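Local coordinates for protein alpha-11 giardin (Giardia intestinalis, PDB 2II2) that binds calcium and, as a member of the annexin family, probably phospholipid membranes, and may take part in attachment to the intestinal mucosa and in cytoskeletal rearrangement, at residues Leu144-Gly154 with Val179-Glu189. Sequence-based numbering, arbitrary orientation. Where two conformers were deposited one is given.
Sequences LAIRENRTPRG and VRLIITSTADE
Glu189 grips the backbone of the 148-154 loop with both carboxylate oxygens: OE1 accepts from Arg153 N at 2.8 Å, nearly straight at 176°, and OE2 from Gly154 N at 2.8 Å, each on its syn side. A carboxylate, flat and two-pronged, suits two successive N-H groups. Thr186, at the N-cap of helix 187-201, accepts from Glu189 N through OG1. One water joins Glu189 OE1, Thr151 O and Thr186 N; one backbone hydrogen bond, Thr151 N to Thr184 O (3.1 Å), adds to this.

Long arginines reach the turn between the helices. Arg150 NE meets Ser185 O in the carbonyl plane (2.7 Å). Arg153, bent at its third torsion (chi3 -64°), turns its guanidinium edge to Ser185 OG, 2.9 Å from NH2, while NE pairs with Asp159. The salt bridge from Arg180 NH1 to Glu148 OE2 (3.0 Å) is a weak hydrogen bond (137°), carboxylate and guanidinium planes almost perpendicular; Arg180 NH2 also pairs with Glu176.

Apolar packing lies at the helical end, where buried, branched Leu144 and Val179 touch (CD1 to CG1, 3.8 Å) and Ile183 CG2 lies against Leu144 O. Thr186's methyl meets Pro152.

The loop leaving helix 137-147 thus runs over the junction of helices 175-184 and 187-201, with helices 94-102 and 216-230 alongside.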
ATOM      1  N   LEU A 144       0.028 -11.375  12.461  1.00  8.87           N
ATOM      2  CA  LEU A 144      -1.315 -11.950  12.386  1.00  9.01           C
ATOM      3  C   LEU A 144      -1.909 -11.842  10.985  1.00  9.09           C
ATOM      4  O   LEU A 144      -2.657 -12.721  10.560  1.00  9.36           O
ATOM      5  CB  LEU A 144      -2.272 -11.395  13.451  1.00  9.17           C
ATOM      6  CG  LEU A 144      -1.853 -11.669  14.900  1.00 11.90           C
ATOM      7  CD1 LEU A 144      -2.908 -11.128  15.867  1.00 14.05           C
ATOM      8  CD2 LEU A 144      -1.549 -13.135  15.175  1.00 14.30           C
ATOM      9  N   ALA A 145      -1.545 -10.799  10.242  1.00  9.10           N
ATOM     10  CA  ALA A 145      -2.014 -10.669   8.866  1.00 10.05           C
ATOM     11  C   ALA A 145      -1.667 -11.895   8.030  1.00 10.38           C
ATOM     12  O   ALA A 145      -2.452 -12.326   7.185  1.00 10.84           O
ATOM     13  CB  ALA A 145      -1.422  -9.417   8.198  1.00 10.62           C
ATOM     14  N   ILE A 146      -0.478 -12.441   8.239  1.00 10.70           N
ATOM     15  CA  ILE A 146      -0.063 -13.572   7.436  1.00 12.67           C
ATOM     16  C   ILE A 146      -0.416 -14.933   8.057  1.00 12.39           C
ATOM     17  O   ILE A 146      -0.467 -15.927   7.350  1.00 13.47           O
ATOM     18  CB  ILE A 146       1.404 -13.443   6.931  1.00 13.16           C
ATOM     19  CG1 ILE A 146       2.401 -13.524   8.084  1.00 13.44           C
ATOM     20  CG2 ILE A 146       1.588 -12.153   6.039  1.00 13.88           C
ATOM     21  CD1 ILE A 146       3.870 -13.701   7.595  1.00 14.81           C
ATOM     22  N   ARG A 147      -0.702 -14.974   9.360  1.00 12.46           N
ATOM     23  CA  ARG A 147      -1.015 -16.227  10.058  1.00 13.58           C
ATOM     24  C   ARG A 147      -2.495 -16.550  10.122  1.00 14.01           C
ATOM     25  O   ARG A 147      -2.856 -17.723  10.090  1.00 14.62           O
ATOM     26  CB  ARG A 147      -0.470 -16.179  11.480  1.00 14.39           C
ATOM     27  CG  ARG A 147       1.026 -16.401  11.596  1.00 17.35           C
ATOM     28  CD  ARG A 147       1.550 -16.057  12.981  1.00 19.42           C
ATOM     29  NE  ARG A 147       0.656 -16.430  14.080  1.00 22.57           N
ATOM     30  CZ  ARG A 147       0.697 -15.896  15.303  1.00 23.88           C
ATOM     31  NH1 ARG A 147       1.592 -14.950  15.611  1.00 24.40           N
ATOM     32  NH2 ARG A 147      -0.165 -16.297  16.230  1.00 25.94           N
ATOM     33  N   GLU A 148      -3.343 -15.529  10.257  1.00 12.74           N
ATOM     34  CA  GLU A 148      -4.725 -15.759  10.661  1.00 13.14           C
ATOM     35  C   GLU A 148      -5.715 -15.590   9.531  1.00 13.30           C
ATOM     36  O   GLU A 148      -5.559 -14.713   8.674  1.00 13.48           O
ATOM     37  CB  GLU A 148      -5.100 -14.791  11.785  1.00 14.14           C
ATOM     38  CG  GLU A 148      -4.326 -15.002  13.076  1.00 17.29           C
ATOM     39  CD  GLU A 148      -4.825 -16.205  13.844  1.00 21.51           C
ATOM     40  OE1 GLU A 148      -5.943 -16.672  13.545  1.00 23.31           O
ATOM     41  OE2 GLU A 148      -4.107 -16.668  14.752  1.00 24.98           O
ATOM     42  N   ASN A 149      -6.779 -16.385   9.608  1.00 13.20           N
ATOM     43  CA  ASN A 149      -7.861 -16.343   8.648  1.00 13.55           C
ATOM     44  C   ASN A 149      -9.073 -15.651   9.248  1.00 12.96           C
ATOM     45  O   ASN A 149      -9.141 -15.426  10.472  1.00 13.44           O
ATOM     46  CB  ASN A 149      -8.247 -17.756   8.196  1.00 14.33           C
ATOM     47  CG  ASN A 149      -7.084 -18.526   7.613  1.00 17.22           C
ATOM     48  OD1 ASN A 149      -6.231 -17.964   6.938  1.00 19.43           O
ATOM     49  ND2 ASN A 149      -7.058 -19.837   7.862  1.00 21.92           N
ATOM     50  N   ARG A 150     -10.000 -15.268   8.372  0.50 12.26           N
ATOM     51  CA  ARG A 150     -11.264 -14.642   8.765  0.50 12.50           C
ATOM     52  C   ARG A 150     -12.302 -15.762   9.017  0.50 12.38           C
ATOM     53  O   ARG A 150     -12.399 -16.711   8.231  0.50 12.36           O
ATOM     54  CB  ARG A 150     -11.739 -13.648   7.672  0.50 11.84           C
ATOM     55  CG  ARG A 150     -10.716 -12.505   7.287  0.50 12.33           C
ATOM     56  CD  ARG A 150     -11.077 -11.687   5.995  0.50 13.33           C
ATOM     57  NE  ARG A 150     -11.921 -10.527   6.296  0.50 11.29           N
ATOM     58  CZ  ARG A 150     -12.365  -9.592   5.450  0.50 11.15           C
ATOM     59  NH1 ARG A 150     -12.065  -9.578   4.157  0.50 10.29           N
ATOM     60  NH2 ARG A 150     -13.109  -8.616   5.955  0.50 12.44           N
ATOM     61  N   THR A 151     -13.029 -15.691  10.135  1.00 11.96           N
ATOM     62  CA  THR A 151     -14.073 -16.647  10.473  1.00 13.14           C
ATOM     63  C   THR A 151     -15.151 -15.911  11.254  1.00 11.64           C
ATOM     64  O   THR A 151     -14.855 -15.009  12.040  1.00 11.00           O
ATOM     65  CB  THR A 151     -13.562 -17.841  11.334  1.00 14.83           C
ATOM     66  OG1 THR A 151     -13.027 -17.374  12.569  1.00 17.58           O
ATOM     67  CG2 THR A 151     -12.513 -18.687  10.622  1.00 17.91           C
ATOM     68  N   PRO A 152     -16.418 -16.273  11.017  1.00 11.75           N
ATOM     69  CA  PRO A 152     -17.478 -15.631  11.790  1.00 12.08           C
ATOM     70  C   PRO A 152     -17.398 -15.982  13.269  1.00 12.24           C
ATOM     71  O   PRO A 152     -17.029 -17.115  13.614  1.00 13.05           O
ATOM     72  CB  PRO A 152     -18.756 -16.228  11.192  1.00 12.69           C
ATOM     73  CG  PRO A 152     -18.351 -16.758   9.873  1.00 14.98           C
ATOM     74  CD  PRO A 152     -16.953 -17.217  10.015  1.00 12.92           C
ATOM     75  N   ARG A 153     -17.778 -15.035  14.135  1.00 10.94           N
ATOM     76  CA  ARG A 153     -17.838 -15.284  15.579  1.00 11.36           C
ATOM     77  C   ARG A 153     -19.236 -15.215  16.136  1.00 11.32           C
ATOM     78  O   ARG A 153     -19.457 -15.700  17.232  1.00 12.60           O
ATOM     79  CB  ARG A 153     -16.935 -14.316  16.345  1.00 11.01           C
ATOM     80  CG  ARG A 153     -15.463 -14.436  15.959  1.00 11.25           C
ATOM     81  CD  ARG A 153     -14.597 -13.403  16.682  1.00 11.25           C
ATOM     82  NE  ARG A 153     -14.928 -12.028  16.314  1.00 10.60           N
ATOM     83  CZ  ARG A 153     -14.275 -11.288  15.416  1.00 10.45           C
ATOM     84  NH1 ARG A 153     -13.235 -11.779  14.733  1.00 10.43           N
ATOM     85  NH2 ARG A 153     -14.666 -10.033  15.206  1.00  9.35           N
ATOM     86  N   GLY A 154     -20.170 -14.573  15.432  1.00 10.83           N
ATOM     87  CA  GLY A 154     -21.537 -14.467  15.961  1.00 11.21           C
ATOM     88  C   GLY A 154     -21.606 -13.679  17.257  1.00 11.05           C
ATOM     89  O   GLY A 154     -22.451 -13.929  18.104  1.00 11.59           O
ATOM     90  N   VAL A 179      -5.876  -6.266  17.385  1.00  7.83           N
ATOM     91  CA  VAL A 179      -5.420  -6.685  16.083  1.00  7.21           C
ATOM     92  C   VAL A 179      -6.117  -7.991  15.697  1.00  7.39           C
ATOM     93  O   VAL A 179      -6.612  -8.135  14.565  1.00  7.70           O
ATOM     94  CB  VAL A 179      -3.887  -6.847  16.057  1.00  7.20           C
ATOM     95  CG1 VAL A 179      -3.463  -7.493  14.748  1.00  9.06           C
ATOM     96  CG2 VAL A 179      -3.235  -5.501  16.205  1.00  7.43           C
ATOM     97  N   ARG A 180      -6.164  -8.967  16.606  1.00  7.20           N
ATOM     98  CA  ARG A 180      -6.780 -10.244  16.288  1.00  8.00           C
ATOM     99  C   ARG A 180      -8.227 -10.047  15.896  1.00  8.01           C
ATOM    100  O   ARG A 180      -8.680 -10.640  14.904  1.00  8.24           O
ATOM    101  CB  ARG A 180      -6.676 -11.179  17.476  1.00  9.78           C
ATOM    102  CG  ARG A 180      -7.239 -12.533  17.246  1.00 13.24           C
ATOM    103  CD  ARG A 180      -6.920 -13.415  18.444  1.00 15.45           C
ATOM    104  NE  ARG A 180      -5.485 -13.462  18.738  1.00 18.72           N
ATOM    105  CZ  ARG A 180      -4.613 -14.256  18.115  1.00 19.86           C
ATOM    106  NH1 ARG A 180      -4.998 -15.072  17.137  1.00 22.77           N
ATOM    107  NH2 ARG A 180      -3.339 -14.225  18.461  1.00 19.18           N
ATOM    108  N   LEU A 181      -8.950  -9.224  16.675  1.00  7.71           N
ATOM    109  CA  LEU A 181     -10.364  -8.979  16.344  1.00  7.89           C
ATOM    110  C   LEU A 181     -10.537  -8.469  14.922  1.00  8.16           C
ATOM    111  O   LEU A 181     -11.329  -9.026  14.133  1.00  8.52           O
ATOM    112  CB  LEU A 181     -10.988  -8.037  17.358  1.00  8.48           C
ATOM    113  CG  LEU A 181     -12.505  -7.801  17.311  1.00  9.05           C
ATOM    114  CD1 LEU A 181     -12.960  -7.285  18.655  1.00 10.54           C
ATOM    115  CD2 LEU A 181     -12.911  -6.813  16.216  1.00 10.13           C
ATOM    116  N   ILE A 182      -9.762  -7.442  14.590  1.00  7.84           N
ATOM    117  CA  ILE A 182      -9.910  -6.830  13.271  1.00  7.77           C
ATOM    118  C   ILE A 182      -9.478  -7.783  12.150  1.00  8.25           C
ATOM    119  O   ILE A 182     -10.208  -7.992  11.179  1.00  8.36           O
ATOM    120  CB  ILE A 182      -9.114  -5.526  13.198  1.00  8.01           C
ATOM    121  CG1 ILE A 182      -9.690  -4.480  14.156  1.00  8.41           C
ATOM    122  CG2 ILE A 182      -9.141  -4.957  11.800  1.00  7.83           C
ATOM    123  CD1 ILE A 182      -8.809  -3.271  14.365  1.00 10.35           C
ATOM    124  N   ILE A 183      -8.290  -8.371  12.304  1.00  7.88           N
ATOM    125  CA  ILE A 183      -7.724  -9.219  11.254  1.00  9.13           C
ATOM    126  C   ILE A 183      -8.520 -10.495  10.965  1.00  8.70           C
ATOM    127  O   ILE A 183      -8.491 -10.990   9.825  1.00 10.50           O
ATOM    128  CB  ILE A 183      -6.225  -9.595  11.564  1.00  9.39           C
ATOM    129  CG1 ILE A 183      -5.309  -8.377  11.501  1.00 11.73           C
ATOM    130  CG2 ILE A 183      -5.748 -10.810  10.734  1.00 13.24           C
ATOM    131  CD1 ILE A 183      -5.064  -7.880  10.126  1.00 12.65           C
ATOM    132  N   THR A 184      -9.219 -11.015  11.973  1.00  8.40           N
ATOM    133  CA  THR A 184      -9.965 -12.254  11.792  1.00  9.04           C
ATOM    134  C   THR A 184     -11.443 -12.038  11.517  1.00  8.51           C
ATOM    135  O   THR A 184     -12.180 -13.014  11.387  1.00  9.66           O
ATOM    136  CB  THR A 184      -9.838 -13.205  13.015  1.00  9.56           C
ATOM    137  OG1 THR A 184     -10.431 -12.596  14.167  1.00  9.29           O
ATOM    138  CG2 THR A 184      -8.387 -13.569  13.320  1.00 11.06           C
ATOM    139  N   SER A 185     -11.899 -10.796  11.403  1.00  8.73           N
ATOM    140  CA  SER A 185     -13.318 -10.547  11.147  1.00  7.42           C
ATOM    141  C   SER A 185     -13.647 -10.793   9.709  1.00  8.20           C
ATOM    142  O   SER A 185     -12.925 -10.347   8.820  1.00 10.17           O
ATOM    143  CB  SER A 185     -13.699  -9.094  11.459  1.00  8.57           C
ATOM    144  OG  SER A 185     -13.581  -8.761  12.831  1.00  8.59           O
ATOM    145  N   THR A 186     -14.784 -11.444   9.476  1.00  9.09           N
ATOM    146  CA  THR A 186     -15.319 -11.446   8.127  1.00  9.19           C
ATOM    147  C   THR A 186     -15.830 -10.044   7.760  1.00  9.27           C
ATOM    148  O   THR A 186     -16.167  -9.246   8.639  1.00  9.55           O
ATOM    149  CB  THR A 186     -16.475 -12.444   7.965  1.00  9.90           C
ATOM    150  OG1 THR A 186     -17.569 -12.006   8.777  1.00 11.71           O
ATOM    151  CG2 THR A 186     -16.056 -13.848   8.345  1.00 10.96           C
ATOM    152  N   ALA A 187     -15.927  -9.774   6.466  1.00 10.94           N
ATOM    153  CA  ALA A 187     -16.447  -8.479   6.022  1.00 11.10           C
ATOM    154  C   ALA A 187     -17.884  -8.280   6.492  1.00 11.25           C
ATOM    155  O   ALA A 187     -18.257  -7.186   6.908  1.00 11.54           O
ATOM    156  CB  ALA A 187     -16.364  -8.326   4.505  1.00 12.99           C
ATOM    157  N   ASP A 188     -18.697  -9.327   6.422  1.00 11.63           N
ATOM    158  CA  ASP A 188     -20.096  -9.184   6.811  1.00 12.27           C
ATOM    159  C   ASP A 188     -20.219  -8.828   8.285  1.00 11.99           C
ATOM    160  O   ASP A 188     -20.948  -7.900   8.650  1.00 12.75           O
ATOM    161  CB  ASP A 188     -20.891 -10.459   6.503  1.00 14.27           C
ATOM    162  CG  ASP A 188     -21.209 -10.639   5.022  1.00 18.32           C
ATOM    163  OD1 ASP A 188     -20.898  -9.768   4.191  1.00 20.42           O
ATOM    164  OD2 ASP A 188     -21.793 -11.686   4.697  1.00 22.43           O
ATOM    165  N   GLU A 189     -19.545  -9.587   9.150  1.00 10.28           N
ATOM    166  CA  GLU A 189     -19.625  -9.277  10.566  1.00  8.92           C
ATOM    167  C   GLU A 189     -18.973  -7.940  10.896  1.00  8.83           C
ATOM    168  O   GLU A 189     -19.480  -7.199  11.734  1.00  9.48           O
ATOM    169  CB  GLU A 189     -18.978 -10.364  11.406  1.00  8.24           C
ATOM    170  CG  GLU A 189     -19.859 -11.593  11.494  1.00  9.88           C
ATOM    171  CD  GLU A 189     -19.479 -12.586  12.605  1.00  9.55           C
ATOM    172  OE1 GLU A 189     -18.349 -12.476  13.158  1.00  9.57           O
ATOM    173  OE2 GLU A 189     -20.310 -13.511  12.867  1.00 10.30           O
TER
HETATM  174  O   HOH W   1      -6.970 -12.446   7.882  1.00 12.12           O
HETATM  175  O   HOH W   2     -15.848 -12.321  12.012  1.00 10.10           O